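PDB 5CML: OsmC family protein from Rhodothermus marinus, which hydrolyses carboxyl esters, probably through the alpha/beta-hydrolase domain of this chain, one part of a longer protein that also carries an OsmC domain. Local coordinates for residues A[85-89]-A[114-118]; A[103-109]-A[125-131]; A[133-139]-A[206-211]; A[199-203]-A[227-231]. All coordinates share one frame; numbering follows the deposited sequence.

Contact 1 (A[85-89]-A[114-118])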
loop_
_atom_site.group_PDB
_atom_site.type_symbol
_atom_site.label_atom_id
_atom_site.label_comp_id
_atom_site.label_asym_id
_atom_site.label_seq_id
_atom_site.Cartn_x
_atom_site.Cartn_y
_atom_site.Cartn_z
ATOM N N PHE A 85 -11.810 2.282 -1.417
ATOM C CA PHE A 85 -11.267 1.649 -2.611
ATOM C C PHE A 85 -11.304 2.549 -3.838
ATOM O O PHE A 85 -10.365 2.529 -4.648
ATOM C CB PHE A 85 -12.021 0.356 -2.903
ATOM C CG PHE A 85 -11.603 -0.772 -2.030
ATOM C CD1 PHE A 85 -10.327 -1.284 -2.124
ATOM C CD2 PHE A 85 -12.459 -1.295 -1.094
ATOM C CE1 PHE A 85 -9.923 -2.321 -1.316
ATOM C CE2 PHE A 85 -12.061 -2.351 -0.279
ATOM C CZ PHE A 85 -10.788 -2.854 -0.389
ATOM N N GLU A 86 -12.369 3.340 -3.974
ATOM C CA GLU A 86 -12.479 4.256 -5.105
ATOM C C GLU A 86 -11.343 5.280 -5.143
ATOM O O GLU A 86 -10.884 5.638 -6.212
ATOM C CB GLU A 86 -13.823 4.989 -5.082
ATOM C CG GLU A 86 -13.885 6.262 -5.970
ATOM C CD GLU A 86 -13.304 6.118 -7.403
ATOM O OE1 GLU A 86 -13.161 4.993 -7.944
ATOM O OE2 GLU A 86 -12.969 7.166 -7.987
ATOM N N ASP A 87 -10.884 5.755 -3.993
ATOM C CA ASP A 87 -9.754 6.681 -3.998
ATOM C C ASP A 87 -8.500 6.020 -4.546
ATOM O O ASP A 87 -7.733 6.657 -5.254
ATOM C CB ASP A 87 -9.496 7.231 -2.597
ATOM C CG ASP A 87 -10.618 8.114 -2.117
ATOM O OD1 ASP A 87 -11.400 8.598 -2.963
ATOM O OD2 ASP A 87 -10.730 8.318 -0.893
ATOM N N LEU A 88 -8.269 4.753 -4.216
ATOM C CA LEU A 88 -7.124 4.034 -4.777
ATOM C C LEU A 88 -7.295 3.851 -6.285
ATOM O O LEU A 88 -6.356 4.056 -7.054
ATOM C CB LEU A 88 -6.958 2.675 -4.105
ATOM C CG LEU A 88 -5.607 2.393 -3.485
ATOM C CD1 LEU A 88 -5.177 3.507 -2.509
ATOM C CD2 LEU A 88 -5.681 1.035 -2.801
ATOM N N ARG A 89 -8.504 3.496 -6.717
ATOM C CA ARG A 89 -8.759 3.368 -8.148
ATOM C C ARG A 89 -8.531 4.708 -8.845
ATOM O O ARG A 89 -7.981 4.732 -9.941
ATOM C CB ARG A 89 -10.184 2.859 -8.412
ATOM C CG ARG A 89 -10.435 1.472 -7.860
ATOM C CD ARG A 89 -11.890 1.128 -7.993
ATOM N NE ARG A 89 -12.150 -0.171 -7.386
ATOM C CZ ARG A 89 -13.080 -0.404 -6.472
ATOM N NH1 ARG A 89 -13.895 0.569 -6.056
ATOM N NH2 ARG A 89 -13.197 -1.624 -5.972
ATOM N N ALA A 114 -5.721 -3.206 0.956
ATOM C CA ALA A 114 -6.407 -2.536 -0.136
ATOM C C ALA A 114 -5.805 -2.858 -1.499
ATOM O O ALA A 114 -6.549 -3.145 -2.435
ATOM C CB ALA A 114 -6.398 -1.041 0.079
ATOM N N VAL A 115 -4.477 -2.790 -1.649
ATOM C CA VAL A 115 -3.909 -3.067 -2.977
ATOM C C VAL A 115 -4.121 -4.532 -3.368
ATOM O O VAL A 115 -4.322 -4.838 -4.542
ATOM C CB VAL A 115 -2.393 -2.716 -3.112
ATOM C CG1 VAL A 115 -2.152 -1.211 -2.912
ATOM C CG2 VAL A 115 -1.522 -3.566 -2.223
ATOM N N LEU A 116 -4.118 -5.438 -2.396
ATOM C CA LEU A 116 -4.313 -6.838 -2.717
ATOM C C LEU A 116 -5.734 -7.076 -3.186
ATOM O O LEU A 116 -5.971 -7.914 -4.045
ATOM C CB LEU A 116 -4.001 -7.736 -1.519
ATOM C CG LEU A 116 -2.512 -7.855 -1.217
ATOM C CD1 LEU A 116 -2.354 -8.457 0.149
ATOM C CD2 LEU A 116 -1.803 -8.706 -2.265
ATOM N N ALA A 117 -6.676 -6.326 -2.630
ATOM C CA ALA A 117 -8.073 -6.484 -3.008
ATOM C C ALA A 117 -8.409 -5.895 -4.383
ATOM O O ALA A 117 -9.371 -6.336 -5.028
ATOM C CB ALA A 117 -8.974 -5.863 -1.947
ATOM N N VAL A 118 -7.648 -4.899 -4.837
ATOM C CA VAL A 118 -7.937 -4.275 -6.133
ATOM C C VAL A 118 -6.960 -4.642 -7.251
ATOM O O VAL A 118 -7.216 -4.311 -8.397
ATOM C CB VAL A 118 -7.975 -2.727 -6.038
ATOM C CG1 VAL A 118 -9.010 -2.290 -5.003
ATOM C CG2 VAL A 118 -6.576 -2.129 -5.765
#
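F85 and L88 of helix segment 85-89 face A114 and V118 of helix segment 114-118. The two segment axes come within 10.5 Å of each other, and their N-to-C directions differ by 74°. This is helix-to-helix packing in the alpha/beta-hydrolase fold. Helix 110-118 starts within the probable nucleophile elbow, right after S109.

The F85 ring spans the gap between the helices. Its CG lies beside the backbone N, opposite the carbonyl carbon (chi1 -78°), and this sends the ring out to the second helix. Ring atom CE1 sits 3.7 Å from A117 CB. At its edge the ring meets A114 O, near its plane and 3.6 Å from F85 CE1. The fit is tight at V118, whose CG1 is 3.3 Å from F85 CD1. Replacing the ring by an alanine would probably open a gap between the helices and leave V118 CG1 and A117 CB without their apolar partner.

L88 works one turn on, with its CD2 branch 3.6 Å from A114 CB. Helix 170-179 packs here too: F172 meets F85 and A114, and L176 meets F85 and A117.

R89 sends its guanidinium to salt bridges with E121 and E175. One face of that group lies against F85 of the same helix, with F85 CB 3.4 Å above the guanidinium plane.

Contact 2 (A[103-109]-A[125-131])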
loop_
_atom_site.group_PDB
_atom_site.type_symbol
_atom_site.label_atom_id
_atom_site.label_comp_id
_atom_site.label_asym_id
_atom_site.label_seq_id
_atom_site.Cartn_x
_atom_site.Cartn_y
_atom_site.Cartn_z
ATOM N N ALA A 103 2.571 -0.465 -13.098
ATOM C CA ALA A 103 2.956 -1.847 -13.288
ATOM C C ALA A 103 3.238 -2.513 -11.950
ATOM O O ALA A 103 3.331 -3.719 -11.890
ATOM C CB ALA A 103 4.179 -1.942 -14.183
ATOM N N LEU A 104 3.345 -1.717 -10.890
ATOM C CA LEU A 104 3.647 -2.228 -9.544
ATOM C C LEU A 104 2.719 -1.553 -8.561
ATOM O O LEU A 104 2.601 -0.317 -8.566
ATOM C CB LEU A 104 5.110 -1.949 -9.168
ATOM C CG LEU A 104 5.609 -2.244 -7.746
ATOM C CD1 LEU A 104 5.519 -3.698 -7.416
ATOM C CD2 LEU A 104 7.045 -1.767 -7.586
ATOM N N LEU A 105 2.027 -2.355 -7.746
ATOM C CA LEU A 105 1.279 -1.841 -6.615
ATOM C C LEU A 105 2.013 -2.209 -5.344
ATOM O O LEU A 105 2.432 -3.356 -5.182
ATOM C CB LEU A 105 -0.130 -2.433 -6.567
ATOM C CG LEU A 105 -1.070 -2.047 -7.692
ATOM C CD1 LEU A 105 -2.472 -2.694 -7.449
ATOM C CD2 LEU A 105 -1.201 -0.533 -7.893
ATOM N N ILE A 106 2.104 -1.247 -4.435
ATOM C CA ILE A 106 2.729 -1.431 -3.130
ATOM C C ILE A 106 1.757 -0.952 -2.072
ATOM O O ILE A 106 1.222 0.151 -2.184
ATOM C CB ILE A 106 4.046 -0.614 -2.985
ATOM C CG1 ILE A 106 4.972 -0.812 -4.186
ATOM C CG2 ILE A 106 4.740 -0.961 -1.664
ATOM C CD1 ILE A 106 6.089 0.269 -4.297
ATOM N N GLY A 107 1.545 -1.751 -1.029
ATOM C CA GLY A 107 0.665 -1.341 0.045
ATOM C C GLY A 107 1.244 -1.618 1.416
ATOM O O GLY A 107 1.715 -2.714 1.678
ATOM N N HIS A 108 1.167 -0.638 2.307
ATOM C CA HIS A 108 1.601 -0.818 3.689
ATOM C C HIS A 108 0.393 -0.841 4.618
ATOM O O HIS A 108 -0.522 -0.036 4.466
ATOM C CB HIS A 108 2.569 0.303 4.076
ATOM C CG HIS A 108 2.725 0.490 5.553
ATOM N ND1 HIS A 108 2.261 1.605 6.220
ATOM C CD2 HIS A 108 3.339 -0.278 6.486
ATOM C CE1 HIS A 108 2.565 1.506 7.503
ATOM N NE2 HIS A 108 3.208 0.366 7.692
ATOM N N SER A 109 0.388 -1.797 5.542
ATOM C CA SER A 109 -0.624 -1.916 6.586
ATOM C C SER A 109 -2.008 -2.101 5.939
ATOM O O SER A 109 -2.180 -2.949 5.050
ATOM C CB SER A 109 -0.562 -0.690 7.514
ATOM O OG SER A 109 -1.428 -0.817 8.622
ATOM N N VAL A 125 -1.111 -4.102 -14.038
ATOM C CA VAL A 125 -0.296 -4.362 -12.846
ATOM C C VAL A 125 0.383 -5.708 -13.027
ATOM O O VAL A 125 -0.287 -6.722 -13.222
ATOM C CB VAL A 125 -1.150 -4.350 -11.539
ATOM C CG1 VAL A 125 -0.373 -4.863 -10.316
ATOM C CG2 VAL A 125 -1.743 -2.956 -11.300
ATOM N N LYS A 126 1.713 -5.714 -12.923
ATOM C CA LYS A 126 2.506 -6.914 -13.180
ATOM C C LYS A 126 3.055 -7.534 -11.903
ATOM O O LYS A 126 3.555 -8.647 -11.923
ATOM C CB LYS A 126 3.663 -6.587 -14.129
ATOM C CG LYS A 126 3.206 -6.023 -15.472
ATOM C CD LYS A 126 2.398 -7.042 -16.270
ATOM C CE LYS A 126 1.957 -6.494 -17.640
ATOM N NZ LYS A 126 0.549 -6.900 -17.992
ATOM N N ALA A 127 2.987 -6.807 -10.801
ATOM C CA ALA A 127 3.564 -7.273 -9.536
ATOM C C ALA A 127 2.964 -6.504 -8.378
ATOM O O ALA A 127 2.570 -5.343 -8.539
ATOM C CB ALA A 127 5.094 -7.128 -9.538
ATOM N N VAL A 128 2.833 -7.174 -7.228
ATOM C CA VAL A 128 2.252 -6.565 -6.041
ATOM C C VAL A 128 3.120 -6.878 -4.848
ATOM O O VAL A 128 3.585 -8.012 -4.700
ATOM C CB VAL A 128 0.816 -7.090 -5.762
ATOM C CG1 VAL A 128 0.209 -6.458 -4.482
ATOM C CG2 VAL A 128 -0.083 -6.894 -6.980
ATOM N N ALA A 129 3.318 -5.885 -3.987
ATOM C CA ALA A 129 4.144 -6.051 -2.795
ATOM C C ALA A 129 3.439 -5.366 -1.627
ATOM O O ALA A 129 2.859 -4.272 -1.786
ATOM C CB ALA A 129 5.542 -5.471 -2.996
ATOM N N THR A 130 3.479 -5.995 -0.456
ATOM C CA THR A 130 2.877 -5.395 0.722
ATOM C C THR A 130 3.798 -5.462 1.919
ATOM O O THR A 130 4.707 -6.288 1.965
ATOM C CB THR A 130 1.530 -6.079 1.100
ATOM O OG1 THR A 130 1.756 -7.451 1.425
ATOM C CG2 THR A 130 0.536 -5.991 -0.050
ATOM N N ILE A 131 3.531 -4.588 2.881
ATOM C CA ILE A 131 4.326 -4.457 4.105
ATOM C C ILE A 131 3.385 -4.459 5.314
ATOM O O ILE A 131 2.596 -3.523 5.491
ATOM C CB ILE A 131 5.146 -3.152 4.108
ATOM C CG1 ILE A 131 5.949 -3.014 2.819
ATOM C CG2 ILE A 131 6.035 -3.041 5.347
ATOM C CD1 ILE A 131 6.216 -1.577 2.423
#
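L105 and V125 cross at about a right angle, and both prongs of the valine meet the leucine. V125 CG2 is 3.8 Å from L105 CG, and CG1 is almost as near. L105 CG stands opposite its own carbonyl carbon (chi1 -66°), which lays the branch against V125. Replacing L105 by a glycine would probably leave V125 without this apolar partner and open a gap under helix 110-118, where L105 also touches V115.

On the other sheet face, L104 CD1 lies 4.1 Å from A127 CB. Further along, I131 CG2 meets the H108 ring at CD2, 4.0 Å away, the two side chains lying aslant.

The strands are parallel neighbours in the central sheet, joined by helix 110-118 as a beta-alpha-beta unit. Bonds alternate across them, such as A129 N to L105 O and G107 N to A129 O, both 2.9 Å. The last runs from S109 N to I131 O.

S109 has phi and psi of 60° and -130°, a strained backbone consistent with a nucleophile elbow (GxSxG). Its OG is engaged by H229. S109 CB covers one face of the H108 ring, 3.7 Å above its centre, while F38 stacks on that ring and H108 NE2 reaches H229 O.

Contact 3 (A[133-139]-A[206-211])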
loop_
_atom_site.group_PDB
_atom_site.type_symbol
_atom_site.label_atom_id
_atom_site.label_comp_id
_atom_site.label_asym_id
_atom_site.label_seq_id
_atom_site.Cartn_x
_atom_site.Cartn_y
_atom_site.Cartn_z
ATOM N N ALA A 133 0.779 -6.245 6.000
ATOM C CA ALA A 133 -0.648 -6.304 5.620
ATOM C C ALA A 133 -1.442 -7.313 6.465
ATOM O O ALA A 133 -0.977 -8.422 6.712
ATOM C CB ALA A 133 -0.793 -6.657 4.153
ATOM N N PRO A 134 -2.656 -6.930 6.882
ATOM C CA PRO A 134 -3.529 -7.892 7.556
ATOM C C PRO A 134 -4.151 -8.826 6.529
ATOM O O PRO A 134 -4.268 -8.450 5.374
ATOM C CB PRO A 134 -4.558 -7.009 8.246
ATOM C CG PRO A 134 -4.661 -5.809 7.379
ATOM C CD PRO A 134 -3.247 -5.587 6.833
ATOM N N CYS A 135 -4.536 -10.028 6.943
ATOM C CA CYS A 135 -4.984 -11.033 5.989
ATOM C C CYS A 135 -6.493 -11.166 5.920
ATOM O O CYS A 135 -7.016 -11.695 4.942
ATOM C CB CYS A 135 -4.384 -12.389 6.339
ATOM S SG CYS A 135 -5.028 -13.109 7.855
ATOM N N ASP A 136 -7.186 -10.700 6.957
ATOM C CA ASP A 136 -8.625 -10.919 7.036
ATOM C C ASP A 136 -9.353 -9.876 7.889
ATOM O O ASP A 136 -8.726 -9.081 8.586
ATOM C CB ASP A 136 -8.902 -12.343 7.564
ATOM C CG ASP A 136 -8.333 -12.599 8.945
ATOM O OD1 ASP A 136 -8.140 -11.650 9.737
ATOM O OD2 ASP A 136 -8.104 -13.790 9.255
ATOM N N PRO A 137 -10.693 -9.851 7.812
ATOM C CA PRO A 137 -11.422 -8.847 8.590
ATOM C C PRO A 137 -11.219 -8.926 10.101
ATOM O O PRO A 137 -11.237 -7.897 10.753
ATOM C CB PRO A 137 -12.888 -9.134 8.214
ATOM C CG PRO A 137 -12.789 -9.596 6.803
ATOM C CD PRO A 137 -11.553 -10.454 6.775
ATOM N N ALA A 138 -11.024 -10.108 10.667
ATOM C CA ALA A 138 -10.830 -10.166 12.103
ATOM C C ALA A 138 -9.603 -9.353 12.520
ATOM O O ALA A 138 -9.626 -8.635 13.527
ATOM C CB ALA A 138 -10.716 -11.621 12.571
ATOM N N HIS A 139 -8.541 -9.425 11.730
ATOM C CA HIS A 139 -7.317 -8.724 12.087
ATOM C C HIS A 139 -7.424 -7.228 11.752
ATOM O O HIS A 139 -6.786 -6.403 12.397
ATOM C CB HIS A 139 -6.120 -9.395 11.413
ATOM C CG HIS A 139 -5.725 -10.680 12.075
ATOM N ND1 HIS A 139 -6.198 -11.907 11.666
ATOM C CD2 HIS A 139 -4.923 -10.922 13.139
ATOM C CE1 HIS A 139 -5.702 -12.851 12.451
ATOM N NE2 HIS A 139 -4.929 -12.280 13.355
ATOM N N GLU A 206 1.422 -13.805 11.802
ATOM C CA GLU A 206 0.560 -14.859 11.279
ATOM C C GLU A 206 -0.236 -14.387 10.045
ATOM O O GLU A 206 -0.612 -15.205 9.207
ATOM C CB GLU A 206 -0.404 -15.390 12.358
ATOM C CG GLU A 206 -1.391 -14.366 12.886
ATOM C CD GLU A 206 -0.863 -13.571 14.072
ATOM O OE1 GLU A 206 0.380 -13.432 14.240
ATOM O OE2 GLU A 206 -1.718 -13.100 14.858
ATOM N N ASN A 207 -0.433 -13.070 9.903
ATOM C CA ASN A 207 -1.154 -12.523 8.750
ATOM C C ASN A 207 -0.368 -12.745 7.469
ATOM O O ASN A 207 -0.951 -13.028 6.427
ATOM C CB ASN A 207 -1.439 -11.016 8.926
ATOM C CG ASN A 207 -2.526 -10.746 9.936
ATOM O OD1 ASN A 207 -3.693 -10.652 9.576
ATOM N ND2 ASN A 207 -2.152 -10.610 11.202
ATOM N N ALA A 208 0.962 -12.671 7.548
ATOM C CA ALA A 208 1.773 -12.913 6.368
ATOM C C ALA A 208 1.703 -14.396 5.974
ATOM O O ALA A 208 1.677 -14.721 4.799
ATOM C CB ALA A 208 3.235 -12.466 6.605
ATOM N N ALA A 209 1.669 -15.300 6.956
ATOM C CA ALA A 209 1.578 -16.725 6.643
ATOM C C ALA A 209 0.237 -17.037 5.986
ATOM O O ALA A 209 0.151 -17.826 5.050
ATOM C CB ALA A 209 1.753 -17.553 7.898
ATOM N N CYS A 210 -0.810 -16.385 6.471
ATOM C CA CYS A 210 -2.148 -16.530 5.942
ATOM C C CYS A 210 -2.208 -16.097 4.478
ATOM O O CYS A 210 -2.749 -16.789 3.622
ATOM C CB CYS A 210 -3.091 -15.693 6.807
ATOM S SG CYS A 210 -4.770 -15.633 6.294
ATOM N N LEU A 211 -1.629 -14.924 4.203
ATOM C CA LEU A 211 -1.637 -14.418 2.840
ATOM C C LEU A 211 -0.778 -15.309 1.937
ATOM O O LEU A 211 -1.149 -15.582 0.800
ATOM C CB LEU A 211 -1.159 -12.956 2.781
ATOM C CG LEU A 211 -2.148 -11.924 3.347
ATOM C CD1 LEU A 211 -1.476 -10.559 3.609
ATOM C CD2 LEU A 211 -3.315 -11.737 2.389
#
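N207 points toward the loop 133-139 and makes the hydrogen bond of the contact. CB comes first and touches A133 O at 3.4 Å. CG comes next, 3.7 Å from C135 N. Here the amide divides. OD1 accepts the hydrogen bond of C135 N at 2.8 Å, with an N-H...O angle of 155° and the donor tilted somewhat from the carbonyl plane. OD1 also lies over one face of the H139 ring, 3.2 Å from its CG. ND2 lies over that ring too, toward its rim at CD2, and is bonded to G204 O. The amide stands almost upright on the imidazole, the planes 85° apart. Held at both ends, it has little freedom to turn.

The H139 ring is steadied from its own segment. D136 is the N-cap of the helix beginning at P137, and its OD1 takes both H139 N, the capping bond, and H139 ND1 at 2.7 Å.

C135 and C210 form a disulfide in this protein. Both are modelled in two conformers. In one conformer the sulfurs, C135 SG and C210 SG, are 3.0 Å apart, longer than a closed bond, and details here are doubtful.

L211 packs against the loop, with CD1 4.0 Å from A133 CB. It also packs on L194 of strand 192-196, V185 of helix 181-187 and L116 of helix 110-118. P134 rests on A113 of helix 110-118, and P137 on L173 of helix 170-179. The contact thus fastens the loop after strand 127-131 to helix 206-214.

Contact 4 (A[199-203]-A[227-231])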
loop_
_atom_site.group_PDB
_atom_site.type_symbol
_atom_site.label_atom_id
_atom_site.label_comp_id
_atom_site.label_asym_id
_atom_site.label_seq_id
_atom_site.Cartn_x
_atom_site.Cartn_y
_atom_site.Cartn_z
ATOM N N THR A 199 8.177 -9.293 14.797
ATOM C CA THR A 199 7.938 -8.579 16.051
ATOM C C THR A 199 6.875 -7.476 15.907
ATOM O O THR A 199 6.718 -6.640 16.793
ATOM C CB THR A 199 9.256 -7.966 16.611
ATOM O OG1 THR A 199 9.815 -7.047 15.672
ATOM C CG2 THR A 199 10.271 -9.051 16.873
ATOM N N ASP A 200 6.122 -7.499 14.807
ATOM C CA ASP A 200 5.028 -6.556 14.596
ATOM C C ASP A 200 3.978 -6.715 15.693
ATOM O O ASP A 200 3.440 -7.803 15.895
ATOM C CB ASP A 200 4.420 -6.773 13.195
ATOM C CG ASP A 200 3.499 -5.627 12.728
ATOM O OD1 ASP A 200 2.754 -5.034 13.542
ATOM O OD2 ASP A 200 3.517 -5.334 11.507
ATOM N N GLN A 201 3.704 -5.620 16.401
ATOM C CA GLN A 201 2.763 -5.621 17.530
ATOM C C GLN A 201 1.342 -5.221 17.144
ATOM O O GLN A 201 0.415 -5.308 17.971
ATOM C CB GLN A 201 3.258 -4.670 18.618
ATOM C CG GLN A 201 4.536 -5.122 19.296
ATOM C CD GLN A 201 5.114 -4.042 20.189
ATOM O OE1 GLN A 201 6.175 -3.484 19.905
ATOM N NE2 GLN A 201 4.416 -3.735 21.266
ATOM N N ILE A 202 1.178 -4.774 15.903
ATOM C CA ILE A 202 -0.070 -4.176 15.440
ATOM C C ILE A 202 -0.805 -5.161 14.554
ATOM O O ILE A 202 -1.991 -5.404 14.724
ATOM C CB ILE A 202 0.208 -2.872 14.658
ATOM C CG1 ILE A 202 1.010 -1.899 15.529
ATOM C CG2 ILE A 202 -1.084 -2.217 14.178
ATOM C CD1 ILE A 202 0.312 -1.428 16.802
ATOM N N VAL A 203 -0.089 -5.681 13.566
ATOM C CA VAL A 203 -0.580 -6.730 12.686
ATOM C C VAL A 203 0.374 -7.907 12.824
ATOM O O VAL A 203 1.533 -7.841 12.395
ATOM C CB VAL A 203 -0.654 -6.275 11.213
ATOM C CG1 VAL A 203 -1.093 -7.419 10.332
ATOM C CG2 VAL A 203 -1.592 -5.059 11.060
ATOM N N ALA A 227 11.900 -5.040 13.099
ATOM C CA ALA A 227 11.210 -3.815 12.724
ATOM C C ALA A 227 9.840 -3.711 13.395
ATOM O O ALA A 227 9.213 -4.726 13.756
ATOM C CB ALA A 227 11.054 -3.747 11.224
ATOM N N ASP A 228 9.380 -2.476 13.577
ATOM C CA ASP A 228 8.018 -2.277 14.027
ATOM C C ASP A 228 7.101 -2.017 12.834
ATOM O O ASP A 228 7.541 -1.943 11.690
ATOM C CB ASP A 228 7.937 -1.158 15.068
ATOM C CG ASP A 228 8.443 0.179 14.573
ATOM O OD1 ASP A 228 8.724 0.334 13.383
ATOM O OD2 ASP A 228 8.573 1.092 15.419
ATOM N N HIS A 229 5.812 -1.992 13.114
ATOM C CA HIS A 229 4.791 -1.897 12.076
ATOM C C HIS A 229 4.970 -0.682 11.166
ATOM O O HIS A 229 4.728 -0.751 9.956
ATOM C CB HIS A 229 3.421 -1.869 12.750
ATOM C CG HIS A 229 2.273 -1.936 11.793
ATOM N ND1 HIS A 229 2.021 -3.040 11.014
ATOM C CD2 HIS A 229 1.323 -1.021 11.474
ATOM C CE1 HIS A 229 0.964 -2.806 10.253
ATOM N NE2 HIS A 229 0.512 -1.592 10.522
ATOM N N LEU A 230 5.398 0.428 11.749
ATOM C CA LEU A 230 5.545 1.683 11.009
ATOM C C LEU A 230 6.985 1.970 10.522
ATOM O O LEU A 230 7.265 3.054 10.016
ATOM C CB LEU A 230 5.043 2.824 11.889
ATOM C CG LEU A 230 3.570 2.725 12.280
ATOM C CD1 LEU A 230 3.181 3.876 13.190
ATOM C CD2 LEU A 230 2.669 2.670 11.055
ATOM N N LEU A 231 7.870 0.985 10.648
ATOM C CA LEU A 231 9.262 1.089 10.184
ATOM C C LEU A 231 9.954 2.354 10.688
ATOM O O LEU A 231 10.488 3.151 9.911
ATOM C CB LEU A 231 9.323 1.026 8.662
ATOM C CG LEU A 231 8.739 -0.248 8.035
ATOM C CD1 LEU A 231 8.878 -0.186 6.516
ATOM C CD2 LEU A 231 9.406 -1.495 8.559
HETATM O O HOH W 1 5.067 -2.904 15.944
#
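D200 divides its two carboxylate oxygens between H229 and the backbone N-H groups of I202 and V203. OD2 takes the bond from H229 ND1, 2.8 Å long and close to straight at 165°. It uses its syn lone pair and lies near the plane of the ring, at the edge. OD1 accepts from I202 N and V203 N, both at 2.9 Å, forming an Asx turn and an Asx motif. I202 N comes nearly in line with the C-O bond, whereas V203 N comes from above the carboxylate plane. Three bonds fix the rotation of the carboxylate. Its plane is turned 57° from the ring.

Two apolar side chains touch the imidazole. I202 CB sits over one face in a CH-pi contact, 3.9 Å from the centroid of the H229 ring. V203 CG2 approaches the same ring at CE1, 3.5 Å away. H229 CG stands anti to the backbone N (chi1 -173°), which carries the ring across to the loop 199-203. A water accepts from both Q201 N and H229 N and bridges the two loops. H229 is the second residue of a type I turn from D228 to L231.

H229 NE2 is bonded to S109 OG. The chain of bonds from D200 through H229 to S109 is consistent with the Ser-His-Asp catalytic triad of an alpha/beta-hydrolase esterase. The aspartate would then orient the histidine through ND1, leaving NE2 directed at the serine.

In the fold
From the N terminus, helix 85-98 leads into strand 104-108, then helix 110-118, then strand 127-131. Contact 1 closes the loop from 85-89 to 114-118, and contact 2 that from 103-109 to 125-131, so the two cross and touch where V115 and L116 lie on the sheet. Contact 3 closes the long loop from after strand 127-131 to helix 206-214. Contact 4 joins the loops after strands 192-196 and 219-223, and crosses contact 3, since 199-203 falls before 206-211 and 227-231 after it. V203 packs on P134. Contact 2 meets contact 4 at S109 and H229, and contact 3 at P134. Contact 1 lies across the chain's centre from contact 4, centres about 22 Å apart.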